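Hypothetical protein BA_2335 (Bacillus anthracis, PDB 4H4N) is of unknown function and folds as a small, single-chain, all-beta protein in which a two-stranded sheet packs on a three-stranded one. Local coordinates at residues K7-K12 / T55-E60; K20-F23 / E29-T32; S35-L40 / R62-C67. All blocks are in the same frame, centred on the assembly; numbering follows the deposited sequence. Where two conformers were deposited one is given.

Interaction 1 (K7-K12 / T55-E60)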
ATOM      1  N   LYS A   7      -6.987 -11.866  -7.021  1.00 22.24           N
ATOM      2  CA  LYS A   7      -6.229 -12.554  -6.005  1.00 20.54           C
ATOM      3  C   LYS A   7      -5.618 -11.535  -5.029  1.00 18.12           C
ATOM      4  O   LYS A   7      -5.465 -10.359  -5.363  1.00 17.69           O
ATOM      5  CB  LYS A   7      -5.114 -13.376  -6.655  1.00 21.47           C
ATOM      6  CG  LYS A   7      -5.591 -14.609  -7.411  1.00 23.61           C
ATOM      7  CD  LYS A   7      -4.443 -15.243  -8.207  1.00 26.62           C
ATOM      8  CE  LYS A   7      -4.833 -16.583  -8.827  1.00 28.39           C
ATOM      9  NZ  LYS A   7      -3.732 -17.169  -9.650  1.00 30.28           N
ATOM     10  N   PRO A   8      -5.295 -11.979  -3.808  0.60 17.06           N
ATOM     11  CA  PRO A   8      -4.626 -11.086  -2.874  0.60 15.98           C
ATOM     12  C   PRO A   8      -3.321 -10.542  -3.449  0.60 14.19           C
ATOM     13  O   PRO A   8      -2.666 -11.228  -4.245  0.60 14.76           O
ATOM     14  CB  PRO A   8      -4.323 -12.009  -1.685  0.60 16.73           C
ATOM     15  CG  PRO A   8      -5.439 -12.983  -1.698  0.60 17.54           C
ATOM     16  CD  PRO A   8      -5.709 -13.237  -3.154  0.60 17.47           C
ATOM     17  N   ILE A   9      -2.999  -9.298  -3.108  1.00 12.49           N
ATOM     18  CA  ILE A   9      -1.698  -8.713  -3.431  1.00 11.09           C
ATOM     19  C   ILE A   9      -1.035  -8.503  -2.072  1.00 10.50           C
ATOM     20  O   ILE A   9      -1.633  -7.904  -1.172  1.00 11.64           O
ATOM     21  CB  ILE A   9      -1.783  -7.378  -4.212  1.00 11.06           C
ATOM     22  CG1 ILE A   9      -2.670  -7.505  -5.444  1.00 13.06           C
ATOM     23  CG2 ILE A   9      -0.388  -6.926  -4.605  1.00 11.43           C
ATOM     24  CD1 ILE A   9      -3.010  -6.159  -6.060  1.00 14.56           C
ATOM     25  N   ALA A  10       0.196  -8.995  -1.923  1.00 10.08           N
ATOM     26  CA  ALA A  10       0.929  -8.922  -0.665  1.00  9.95           C
ATOM     27  C   ALA A  10       1.892  -7.754  -0.687  1.00  9.38           C
ATOM     28  O   ALA A  10       2.533  -7.482  -1.700  1.00  9.57           O
ATOM     29  CB  ALA A  10       1.691 -10.225  -0.432  1.00 11.18           C
ATOM     30  N   PHE A  11       2.047  -7.127   0.477  1.00  9.81           N
ATOM     31  CA  PHE A  11       2.922  -5.979   0.676  1.00 10.40           C
ATOM     32  C   PHE A  11       3.710  -6.107   1.966  1.00 10.61           C
ATOM     33  O   PHE A  11       3.188  -6.521   2.980  1.00 11.92           O
ATOM     34  CB  PHE A  11       2.100  -4.692   0.743  1.00 11.21           C
ATOM     35  CG  PHE A  11       1.398  -4.388  -0.516  1.00 11.68           C
ATOM     36  CD1 PHE A  11       2.075  -3.769  -1.545  1.00 13.21           C
ATOM     37  CD2 PHE A  11       0.084  -4.739  -0.702  1.00 12.81           C
ATOM     38  CE1 PHE A  11       1.459  -3.512  -2.744  1.00 14.70           C
ATOM     39  CE2 PHE A  11      -0.556  -4.465  -1.893  1.00 14.04           C
ATOM     40  CZ  PHE A  11       0.138  -3.861  -2.919  1.00 14.55           C
ATOM     41  N   LYS A  12       4.979  -5.739   1.910  1.00 10.91           N
ATOM     42  CA  LYS A  12       5.815  -5.691   3.101  1.00 11.03           C
ATOM     43  C   LYS A  12       5.829  -4.260   3.602  1.00 10.83           C
ATOM     44  O   LYS A  12       6.239  -3.344   2.893  1.00 13.34           O
ATOM     45  CB  LYS A  12       7.234  -6.150   2.796  1.00 11.92           C
ATOM     46  CG  LYS A  12       8.123  -6.169   4.021  1.00 13.28           C
ATOM     47  CD  LYS A  12       9.428  -6.889   3.759  1.00 15.64           C
ATOM     48  CE  LYS A  12      10.271  -6.182   2.720  1.00 17.39           C
ATOM     49  NZ  LYS A  12      11.504  -6.915   2.408  1.00 18.97           N
ATOM     50  N   THR A  55      -4.475  -1.023 -13.772  1.00  9.23           N
ATOM     51  CA  THR A  55      -3.420  -1.260 -14.730  1.00  9.45           C
ATOM     52  C   THR A  55      -2.067  -1.487 -14.044  1.00  8.97           C
ATOM     53  O   THR A  55      -1.342  -2.419 -14.405  1.00 10.27           O
ATOM     54  CB  THR A  55      -3.373  -0.111 -15.739  1.00  9.94           C
ATOM     55  OG1 THR A  55      -4.650  -0.024 -16.408  1.00 11.35           O
ATOM     56  CG2 THR A  55      -2.283  -0.308 -16.732  1.00 11.31           C
ATOM     57  N   LYS A  56      -1.730  -0.631 -13.088  1.00  9.01           N
ATOM     58  CA  LYS A  56      -0.535  -0.859 -12.277  1.00  9.33           C
ATOM     59  C   LYS A  56      -0.769  -0.228 -10.916  1.00  8.39           C
ATOM     60  O   LYS A  56      -1.732   0.511 -10.722  1.00  8.99           O
ATOM     61  CB  LYS A  56       0.738  -0.266 -12.885  1.00 10.94           C
ATOM     62  CG  LYS A  56       0.774   1.232 -12.868  1.00 12.82           C
ATOM     63  CD  LYS A  56       2.193   1.758 -13.029  1.00 14.37           C
ATOM     64  CE  LYS A  56       2.230   3.270 -12.933  1.00 15.39           C
ATOM     65  NZ  LYS A  56       3.644   3.760 -13.010  1.00 15.19           N
ATOM     66  N   TYR A  57       0.093  -0.577  -9.963  1.00  8.02           N
ATOM     67  CA  TYR A  57       0.115   0.114  -8.693  1.00  7.75           C
ATOM     68  C   TYR A  57       1.533   0.593  -8.423  1.00  7.72           C
ATOM     69  O   TYR A  57       2.501   0.088  -8.984  1.00  8.70           O
ATOM     70  CB  TYR A  57      -0.415  -0.759  -7.534  1.00  8.77           C
ATOM     71  CG  TYR A  57       0.445  -1.934  -7.191  1.00  9.19           C
ATOM     72  CD1 TYR A  57       1.566  -1.775  -6.398  1.00  9.94           C
ATOM     73  CD2 TYR A  57       0.149  -3.196  -7.645  1.00 11.67           C
ATOM     74  CE1 TYR A  57       2.404  -2.832  -6.099  1.00 12.08           C
ATOM     75  CE2 TYR A  57       0.974  -4.280  -7.332  1.00 13.18           C
ATOM     76  CZ  TYR A  57       2.097  -4.088  -6.556  1.00 13.01           C
ATOM     77  OH  TYR A  57       2.905  -5.165  -6.254  1.00 17.00           O
ATOM     78  N   GLU A  58       1.628   1.576  -7.542  1.00  7.44           N
ATOM     79  CA  GLU A  58       2.909   2.024  -6.995  1.00  8.01           C
ATOM     80  C   GLU A  58       2.745   2.151  -5.489  1.00  8.12           C
ATOM     81  O   GLU A  58       1.639   2.260  -4.978  1.00  9.44           O
ATOM     82  CB  GLU A  58       3.348   3.360  -7.583  1.00  8.75           C
ATOM     83  CG  GLU A  58       3.500   3.355  -9.079  1.00  9.58           C
ATOM     84  CD  GLU A  58       4.700   2.585  -9.621  1.00 11.06           C
ATOM     85  OE1 GLU A  58       5.537   2.073  -8.855  1.00 12.35           O
ATOM     86  OE2 GLU A  58       4.793   2.505 -10.866  1.00 13.81           O
ATOM     87  N   THR A  59       3.853   2.129  -4.776  1.00  8.64           N
ATOM     88  CA  THR A  59       3.852   2.227  -3.337  1.00  8.95           C
ATOM     89  C   THR A  59       4.729   3.359  -2.841  1.00  8.37           C
ATOM     90  O   THR A  59       5.726   3.738  -3.468  1.00  9.47           O
ATOM     91  CB  THR A  59       4.313   0.910  -2.680  1.00 10.63           C
ATOM     92  OG1 THR A  59       5.672   0.649  -3.023  1.00 14.13           O
ATOM     93  CG2 THR A  59       3.468  -0.252  -3.119  1.00 12.25           C
ATOM     94  N   GLU A  60       4.365   3.864  -1.673  1.00  8.39           N
ATOM     95  CA  GLU A  60       5.102   4.872  -0.939  1.00  9.17           C
ATOM     96  C   GLU A  60       5.145   4.462   0.520  1.00  8.15           C
ATOM     97  O   GLU A  60       4.175   3.939   1.045  1.00  9.91           O
ATOM     98  CB  GLU A  60       4.385   6.243  -0.993  1.00 10.41           C
ATOM     99  CG  GLU A  60       4.361   6.878  -2.339  1.00 11.28           C
ATOM    100  CD  GLU A  60       3.440   8.060  -2.374  1.00 12.14           C
ATOM    101  OE1 GLU A  60       2.203   7.839  -2.312  1.00 15.30           O
ATOM    102  OE2 GLU A  60       3.923   9.209  -2.522  1.00 11.63           O
TER

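Interaction 2 (K20-F23 / E29-T32). With SO4 (sulfate ion), chain F.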
ATOM      1  N   LYS A  20       1.498   3.252   1.549  0.60  7.84           N
ATOM      2  CA  LYS A  20       0.413   3.804   0.746  0.60  8.35           C
ATOM      3  C   LYS A  20       0.511   3.219  -0.652  0.60  7.87           C
ATOM      4  O   LYS A  20       1.516   3.429  -1.322  0.60  8.87           O
ATOM      5  CB  LYS A  20       0.516   5.326   0.695  0.60  9.99           C
ATOM      6  CG  LYS A  20       0.445   6.013   2.063  0.60 12.49           C
ATOM      7  CD  LYS A  20       0.418   7.539   1.923  0.60 16.86           C
ATOM      8  CE  LYS A  20       0.185   8.249   3.244  0.60 19.52           C
ATOM      9  NZ  LYS A  20      -0.114   9.697   3.040  0.60 21.86           N
ATOM     10  N   VAL A  21      -0.535   2.521  -1.088  1.00  8.03           N
ATOM     11  CA  VAL A  21      -0.576   1.867  -2.381  1.00  8.27           C
ATOM     12  C   VAL A  21      -1.547   2.651  -3.262  1.00  7.99           C
ATOM     13  O   VAL A  21      -2.703   2.832  -2.899  1.00  9.88           O
ATOM     14  CB  VAL A  21      -1.056   0.407  -2.250  1.00  9.49           C
ATOM     15  CG1 VAL A  21      -1.035  -0.290  -3.599  1.00 10.85           C
ATOM     16  CG2 VAL A  21      -0.216  -0.357  -1.217  1.00 11.23           C
ATOM     17  N   THR A  22      -1.063   3.134  -4.398  1.00  7.71           N
ATOM     18  CA  THR A  22      -1.884   3.856  -5.352  1.00  7.98           C
ATOM     19  C   THR A  22      -2.093   2.997  -6.583  1.00  7.33           C
ATOM     20  O   THR A  22      -1.141   2.482  -7.157  1.00  7.90           O
ATOM     21  CB  THR A  22      -1.213   5.182  -5.750  1.00  9.09           C
ATOM     22  OG1 THR A  22      -0.963   5.961  -4.581  1.00 11.85           O
ATOM     23  CG2 THR A  22      -2.106   5.969  -6.680  1.00 10.76           C
ATOM     24  N   PHE A  23      -3.350   2.847  -6.979  1.00  7.22           N
ATOM     25  CA  PHE A  23      -3.731   2.109  -8.176  1.00  7.53           C
ATOM     26  C   PHE A  23      -3.981   3.088  -9.307  1.00  7.95           C
ATOM     27  O   PHE A  23      -4.654   4.106  -9.116  1.00  9.15           O
ATOM     28  CB  PHE A  23      -5.010   1.297  -7.907  1.00  8.17           C
ATOM     29  CG  PHE A  23      -4.802   0.173  -6.920  1.00  8.40           C
ATOM     30  CD1 PHE A  23      -4.308  -1.042  -7.340  1.00  9.50           C
ATOM     31  CD2 PHE A  23      -5.080   0.324  -5.583  1.00  9.66           C
ATOM     32  CE1 PHE A  23      -4.110  -2.093  -6.445  1.00 10.65           C
ATOM     33  CE2 PHE A  23      -4.876  -0.717  -4.684  1.00 11.35           C
ATOM     34  CZ  PHE A  23      -4.394  -1.920  -5.124  1.00 11.04           C
ATOM     35  N   GLU A  29      -4.000   7.747 -14.653  1.00  9.91           N
ATOM     36  CA  GLU A  29      -4.859   8.385 -13.687  1.00 10.26           C
ATOM     37  C   GLU A  29      -4.935   7.565 -12.415  1.00  9.40           C
ATOM     38  O   GLU A  29      -4.867   6.340 -12.456  1.00  9.70           O
ATOM     39  CB  GLU A  29      -6.267   8.581 -14.283  1.00 11.35           C
ATOM     40  CG  GLU A  29      -7.204   7.350 -14.336  1.00 12.33           C
ATOM     41  CD  GLU A  29      -6.987   6.336 -15.466  1.00 11.79           C
ATOM     42  OE1 GLU A  29      -5.947   6.321 -16.116  1.00 11.42           O
ATOM     43  OE2 GLU A  29      -7.902   5.514 -15.691  1.00 14.57           O
ATOM     44  N   VAL A  30      -5.074   8.244 -11.281  1.00  9.81           N
ATOM     45  CA  VAL A  30      -5.250   7.577 -10.011  1.00 10.21           C
ATOM     46  C   VAL A  30      -6.678   7.069  -9.903  1.00 10.37           C
ATOM     47  O   VAL A  30      -7.635   7.829 -10.075  1.00 12.68           O
ATOM     48  CB  VAL A  30      -4.962   8.524  -8.848  1.00 11.35           C
ATOM     49  CG1 VAL A  30      -5.307   7.849  -7.527  1.00 13.21           C
ATOM     50  CG2 VAL A  30      -3.531   8.957  -8.872  1.00 12.63           C
ATOM     51  N   ILE A  31      -6.824   5.772  -9.669  1.00  9.74           N
ATOM     52  CA  ILE A  31      -8.124   5.149  -9.456  1.00 10.60           C
ATOM     53  C   ILE A  31      -8.494   5.260  -7.976  1.00 10.56           C
ATOM     54  O   ILE A  31      -9.559   5.758  -7.636  1.00 12.30           O
ATOM     55  CB  ILE A  31      -8.135   3.687  -9.898  1.00 10.97           C
ATOM     56  CG1 ILE A  31      -7.746   3.560 -11.373  1.00 11.65           C
ATOM     57  CG2 ILE A  31      -9.493   3.056  -9.659  1.00 12.64           C
ATOM     58  CD1 ILE A  31      -7.411   2.148 -11.772  1.00 13.38           C
ATOM     59  N   THR A  32      -7.622   4.768  -7.099  1.00 10.29           N
ATOM     60  CA  THR A  32      -7.839   4.854  -5.665  1.00 10.44           C
ATOM     61  C   THR A  32      -6.532   4.585  -4.962  1.00  9.86           C
ATOM     62  O   THR A  32      -5.518   4.271  -5.580  1.00  9.86           O
ATOM     63  CB  THR A  32      -8.925   3.886  -5.165  1.00 11.72           C
ATOM     64  OG1 THR A  32      -9.394   4.300  -3.881  1.00 13.21           O
ATOM     65  CG2 THR A  32      -8.451   2.460  -5.098  1.00 12.92           C
TER
HETATM   66  S   SO4 F 105       0.806  12.368   0.287  0.50 32.14           S
HETATM   67  O1  SO4 F 105       1.399  13.228   1.304  0.50 32.27           O
HETATM   68  O2  SO4 F 105       0.194  11.224   0.950  0.50 31.78           O
HETATM   69  O3  SO4 F 105       1.819  11.913  -0.659  0.50 31.97           O
HETATM   70  O4  SO4 F 105      -0.219  13.121  -0.431  0.50 32.37           O

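Interaction 3 (S35-L40 / R62-C67). With SO4 (sulfate ion), chain F.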
ATOM      1  N   SER A  35      -4.053   1.919   2.198  1.00  7.92           N
ATOM      2  CA  SER A  35      -2.899   2.045   3.045  1.00  8.29           C
ATOM      3  C   SER A  35      -2.914   1.023   4.151  1.00  7.79           C
ATOM      4  O   SER A  35      -3.954   0.468   4.508  1.00  9.00           O
ATOM      5  CB  SER A  35      -2.786   3.456   3.581  1.00  8.22           C
ATOM      6  OG  SER A  35      -3.906   3.784   4.389  1.00  9.04           O
ATOM      7  N   ILE A  36      -1.726   0.753   4.663  1.00  7.71           N
ATOM      8  CA  ILE A  36      -1.483  -0.283   5.646  1.00  7.95           C
ATOM      9  C   ILE A  36      -0.497   0.241   6.677  1.00  7.26           C
ATOM     10  O   ILE A  36       0.574   0.720   6.307  1.00  8.51           O
ATOM     11  CB  ILE A  36      -0.883  -1.559   5.009  1.00  8.61           C
ATOM     12  CG1 ILE A  36      -1.667  -2.010   3.759  1.00 10.45           C
ATOM     13  CG2 ILE A  36      -0.776  -2.651   6.069  1.00 10.54           C
ATOM     14  CD1 ILE A  36      -0.909  -3.037   2.929  1.00 13.46           C
ATOM     15  N   ILE A  37      -0.817   0.126   7.952  1.00  7.58           N
ATOM     16  CA  ILE A  37       0.103   0.542   8.991  1.00  8.21           C
ATOM     17  C   ILE A  37       0.846  -0.633   9.612  1.00  8.05           C
ATOM     18  O   ILE A  37       0.329  -1.745   9.719  1.00  9.47           O
ATOM     19  CB  ILE A  37      -0.562   1.379  10.088  1.00  9.65           C
ATOM     20  CG1 ILE A  37      -1.607   0.602  10.842  1.00 11.52           C
ATOM     21  CG2 ILE A  37      -1.097   2.686   9.507  1.00 11.53           C
ATOM     22  CD1 ILE A  37      -2.173   1.348  12.022  1.00 14.27           C
ATOM     23  N   ASN A  38       2.066  -0.356  10.040  1.00  8.05           N
ATOM     24  CA  ASN A  38       2.865  -1.288  10.806  1.00  8.28           C
ATOM     25  C   ASN A  38       3.538  -0.546  11.947  1.00  8.48           C
ATOM     26  O   ASN A  38       4.554   0.098  11.756  1.00  8.70           O
ATOM     27  CB  ASN A  38       3.907  -1.979   9.947  1.00  8.48           C
ATOM     28  CG  ASN A  38       4.758  -2.924  10.753  1.00  8.92           C
ATOM     29  OD1 ASN A  38       4.373  -3.349  11.852  1.00 10.29           O
ATOM     30  ND2 ASN A  38       5.926  -3.258  10.223  1.00 10.19           N
ATOM     31  N   GLN A  39       2.953  -0.667  13.134  1.00  9.20           N
ATOM     32  CA  GLN A  39       3.489  -0.005  14.303  1.00  9.84           C
ATOM     33  C   GLN A  39       4.688  -0.755  14.909  1.00 10.04           C
ATOM     34  O   GLN A  39       5.317  -0.232  15.833  1.00 11.65           O
ATOM     35  CB  GLN A  39       2.404   0.118  15.376  1.00 10.84           C
ATOM     36  CG  GLN A  39       2.020  -1.178  16.117  1.00 12.83           C
ATOM     37  CD  GLN A  39       1.053  -2.081  15.396  1.00 13.78           C
ATOM     38  OE1 GLN A  39       0.736  -1.922  14.210  1.00 16.19           O
ATOM     39  NE2 GLN A  39       0.542  -3.038  16.138  1.00 15.68           N
ATOM     40  N   LEU A  40       4.952  -1.977  14.455  1.00  9.98           N
ATOM     41  CA  LEU A  40       5.991  -2.796  15.034  1.00 10.68           C
ATOM     42  C   LEU A  40       7.375  -2.384  14.587  1.00 10.28           C
ATOM     43  O   LEU A  40       7.562  -1.672  13.605  1.00 10.43           O
ATOM     44  CB  LEU A  40       5.772  -4.257  14.663  1.00 11.76           C
ATOM     45  CG  LEU A  40       4.407  -4.819  15.051  1.00 14.66           C
ATOM     46  CD1 LEU A  40       4.275  -6.248  14.572  1.00 18.39           C
ATOM     47  CD2 LEU A  40       4.161  -4.712  16.564  1.00 17.92           C
ATOM     48  N   ARG A  62       5.666   5.961   4.433  1.00  8.59           N
ATOM     49  CA  ARG A  62       5.699   7.119   5.292  1.00  8.96           C
ATOM     50  C   ARG A  62       5.941   6.657   6.724  1.00  8.64           C
ATOM     51  O   ARG A  62       5.691   5.517   7.063  1.00  8.67           O
ATOM     52  CB  ARG A  62       4.415   7.909   5.158  1.00 10.77           C
ATOM     53  CG  ARG A  62       4.209   8.394   3.714  1.00 12.18           C
ATOM     54  CD  ARG A  62       5.352   9.308   3.159  1.00 13.63           C
ATOM     55  NE  ARG A  62       5.121   9.604   1.749  1.00 13.77           N
ATOM     56  CZ  ARG A  62       4.236  10.499   1.339  1.00 14.83           C
ATOM     57  NH1 ARG A  62       3.562  11.220   2.220  1.00 18.59           N
ATOM     58  NH2 ARG A  62       4.020  10.705   0.062  1.00 16.28           N
ATOM     59  N   SER A  63       6.434   7.563   7.553  1.00  9.24           N
ATOM     60  CA  SER A  63       6.779   7.244   8.912  1.00  9.67           C
ATOM     61  C   SER A  63       5.603   7.396   9.857  1.00 10.65           C
ATOM     62  O   SER A  63       4.782   8.296   9.701  1.00 12.67           O
ATOM     63  CB  SER A  63       7.885   8.189   9.365  1.00 10.52           C
ATOM     64  OG  SER A  63       8.297   7.935  10.691  1.00 12.57           O
ATOM     65  N   LEU A  64       5.542   6.520  10.866  1.00 11.00           N
ATOM     66  CA  LEU A  64       4.580   6.652  11.997  1.00 13.32           C
ATOM     67  C   LEU A  64       5.158   7.361  13.223  1.00 15.49           C
ATOM     68  O   LEU A  64       4.584   7.285  14.329  1.00 16.77           O
ATOM     69  CB  LEU A  64       4.038   5.313  12.456  1.00 13.00           C
ATOM     70  CG  LEU A  64       3.279   4.542  11.427  1.00 13.70           C
ATOM     71  CD1 LEU A  64       2.763   3.254  12.043  1.00 16.01           C
ATOM     72  CD2 LEU A  64       2.125   5.343  10.886  1.00 15.25           C
ATOM     73  N   SER A  65       6.287   8.040  13.050  0.50 17.13           N
ATOM     74  CA  SER A  65       6.847   8.850  14.132  0.50 18.48           C
ATOM     75  C   SER A  65       5.988  10.106  14.262  0.50 20.20           C
ATOM     76  O   SER A  65       5.144  10.370  13.408  0.50 20.35           O
ATOM     77  CB  SER A  65       8.294   9.236  13.834  0.50 18.65           C
ATOM     78  OG  SER A  65       9.148   8.103  13.853  0.50 19.27           O
ATOM     79  N   SER A  66       6.202  10.882  15.320  1.00 22.10           N
ATOM     80  CA  SER A  66       5.443  12.123  15.532  1.00 24.70           C
ATOM     81  C   SER A  66       5.714  13.153  14.424  1.00 26.80           C
ATOM     82  O   SER A  66       6.745  13.099  13.724  1.00 27.04           O
ATOM     83  CB  SER A  66       5.785  12.746  16.890  1.00 25.35           C
ATOM     84  OG  SER A  66       7.096  13.286  16.889  1.00 27.08           O
ATOM     85  N   CYS A  67       4.782  14.095  14.276  1.00 29.20           N
ATOM     86  CA  CYS A  67       4.899  15.151  13.273  1.00 30.91           C
ATOM     87  C   CYS A  67       5.382  16.465  13.886  1.00 31.44           C
ATOM     88  O   CYS A  67       5.500  16.627  15.108  1.00 32.02           O
ATOM     89  CB  CYS A  67       3.551  15.391  12.604  1.00 31.66           C
ATOM     90  SG  CYS A  67       2.355  16.107  13.722  1.00 35.02           S
ATOM     91  OXT CYS A  67       5.655  17.411  13.148  1.00 32.23           O
TER
HETATM   92  S   SO4 F 105       0.806  12.368   0.287  0.50 32.14           S
HETATM   93  O1  SO4 F 105       1.399  13.228   1.304  0.50 32.27           O
HETATM   94  O2  SO4 F 105       0.194  11.224   0.950  0.50 31.78           O
HETATM   95  O3  SO4 F 105       1.819  11.913  -0.659  0.50 31.97           O
HETATM   96  O4  SO4 F 105      -0.219  13.121  -0.431  0.50 32.37           O

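Interaction 1 (K7-K12 / T55-E60)
A salt bridge of 2.7 Å between Lys56 NZ and Glu58 OE2 spans Tyr57, whose ring reaches across the contact to Phe11. The lysine approaches the anti lone pair of OE2, on the side away from OE1, and also makes a cation-pi contact with Phe24. Glu58 points away from segment 7-12, which the pair does not touch. Tyr57 goes the other way: with CG between the backbone N and the carbonyl carbon (chi1 67°), its ring is carried toward segment 7-12, with a face turned to Phe11. The two form a T-shaped pair, centroids 5.3 Å apart and planes at 74°. Phe11 gives the edge, its CE1 lying 3.6 Å from Tyr57 CE1, while its CZ stands above the tyrosine face, displaced toward the rim. Thr59 CG2 meets the same ring atom of Phe11, CE1, at 3.8 Å. Across the tyrosine ring from CE1, Ile9 CG2 touches Tyr57 CE2 at 4.0 Å, near the hydroxyl. Beyond the pair, Phe11 also packs on Leu19, Val21 and Ile48, and is buried between the sheets. No hydrogen bond joins the two strands; each pairs elsewhere, Ile9 and Phe11 with Ile48 and Gln46, and Glu58 with Thr22. Alternate residues point inward, and the strand axes lie 10.2 Å apart at an angle of 21°, as in the face-to-face packing of two beta sheets in a sandwich.

Interaction 2 (K20-F23 / E29-T32)
Phe23 and the 29-32 segment are held together by two backbone hydrogen bonds. Phe23 N donates to Thr32 O at 2.9 Å, and the bond is nearly straight, with an N-H...O angle of 171°. In return Ile31 N donates to Phe23 O at 2.8 Å, from a position tilted 23° out of the carbonyl plane. Both backbone polar groups of Phe23 are thus engaged by two successive residues. The side chains of Phe23 and Thr32 lie side by side and point the same way, Phe23 CD2 meeting Thr32 CG2 at 4.0 Å, while Thr32 O sits at the edge of the phenyl ring. Away from that pair, Thr22 CG2 packs on Val30 CG1 at 3.8 Å, the two side chains crossing at about a right angle. With CG2 anti to the backbone N, the Thr22 methyl is turned to the valine, and OG1 is hydrogen-bonded to Asn33 OD1.

The two backbone bonds lie toward the turn end of the beta hairpin formed by strands 17-24 and 30-38. The short segments are strongly splayed, their axes at 121°, and the backbone of Ile31 departs from the extended form; Val21 makes its backbone bonds further along, with Val34.

Further out, the Phe23 ring stands edge-to-face with Tyr54 and packs on Tyr57 and Val34, while Pro52 lies against Ile31 and Thr32. Glu29 OE1 accepts from Tyr27 N, within the turn. At the far end of the segment the extended Lys20 side chain carries NZ to a sulfate ion, probably from the crystallisation liquor, bonding its O2 at 2.6 Å; Arg62 holds the same ion.

Interaction 3 (S35-L40 / R62-C67)
Ile37 meets Leu64 where the ends of the two outermost strands of the three-stranded sheet come together, across strand 17-24, Ile37 CB lying 4.3 Å from Leu64 CD1. That methyl makes the closest contacts of this pairing. Next, at Asn38, it comes against the backbone, 3.6 Å from Asn38 O. The asparagine side chain does other work: its OD1 accepts from Leu40 N at 3.0 Å, the donor sitting well above the carbonyl plane, 56° out of it, in an Asx turn that ends the strand. Its ND2 donates to Thr42 O and Val13 O, so both ends of this buried amide are occupied. At Gln39 the Leu64 methyl touches the backbone again, 4.0 Å from Gln39 CA, while the glutamine side chain leads away.

Leu64 reaches these atoms with CG anti to its own carbonyl carbon (chi1 -61°). Just before it, Ser63 OG accepts from Ser65 N at 3.1 Å, an ST turn that shapes the chain as it leaves strand 56-63. Next to Ser63, the guanidinium of Arg62 grips a sulfate ion with two donors: NH2 bonds O3 at 2.6 Å, and NH1 bonds O1, which lies in the guanidinium plane, at 3.1 Å. NH2 also makes a salt bridge to Glu60.

Strand 17-24 runs between the two outer strands 30-38 and 56-63, and the residue before it, Asn16, is backbone-bonded to both Leu40 and Leu64. Ile37 and Leu64 each also rest on Lys18, whereas Ile36 packs on Phe11 and Val13 of strand 9-13 and on Gln46 and Ile48 of strand 44-48.

Overall arrangement
From the N terminus, strand 9-13 enters first, and interaction 1 closes a long loop when it meets 56-63 near the end of the chain. Interaction 2 is nested inside that loop and closes the short hairpin between 17-24 and 30-38. Interaction 3 opens after it on the later part of 30-38, and crosses interaction 1, because 55-60 falls between its two segments. Interaction 1 ties the two sheets face to face; interactions 2 and 3 work within the three-stranded sheet, on opposite sides of the chain's centre. Interactions 2 and 3 also share the sulfate ion, while Phe11 packs on Val21 and Ile36, linking all three.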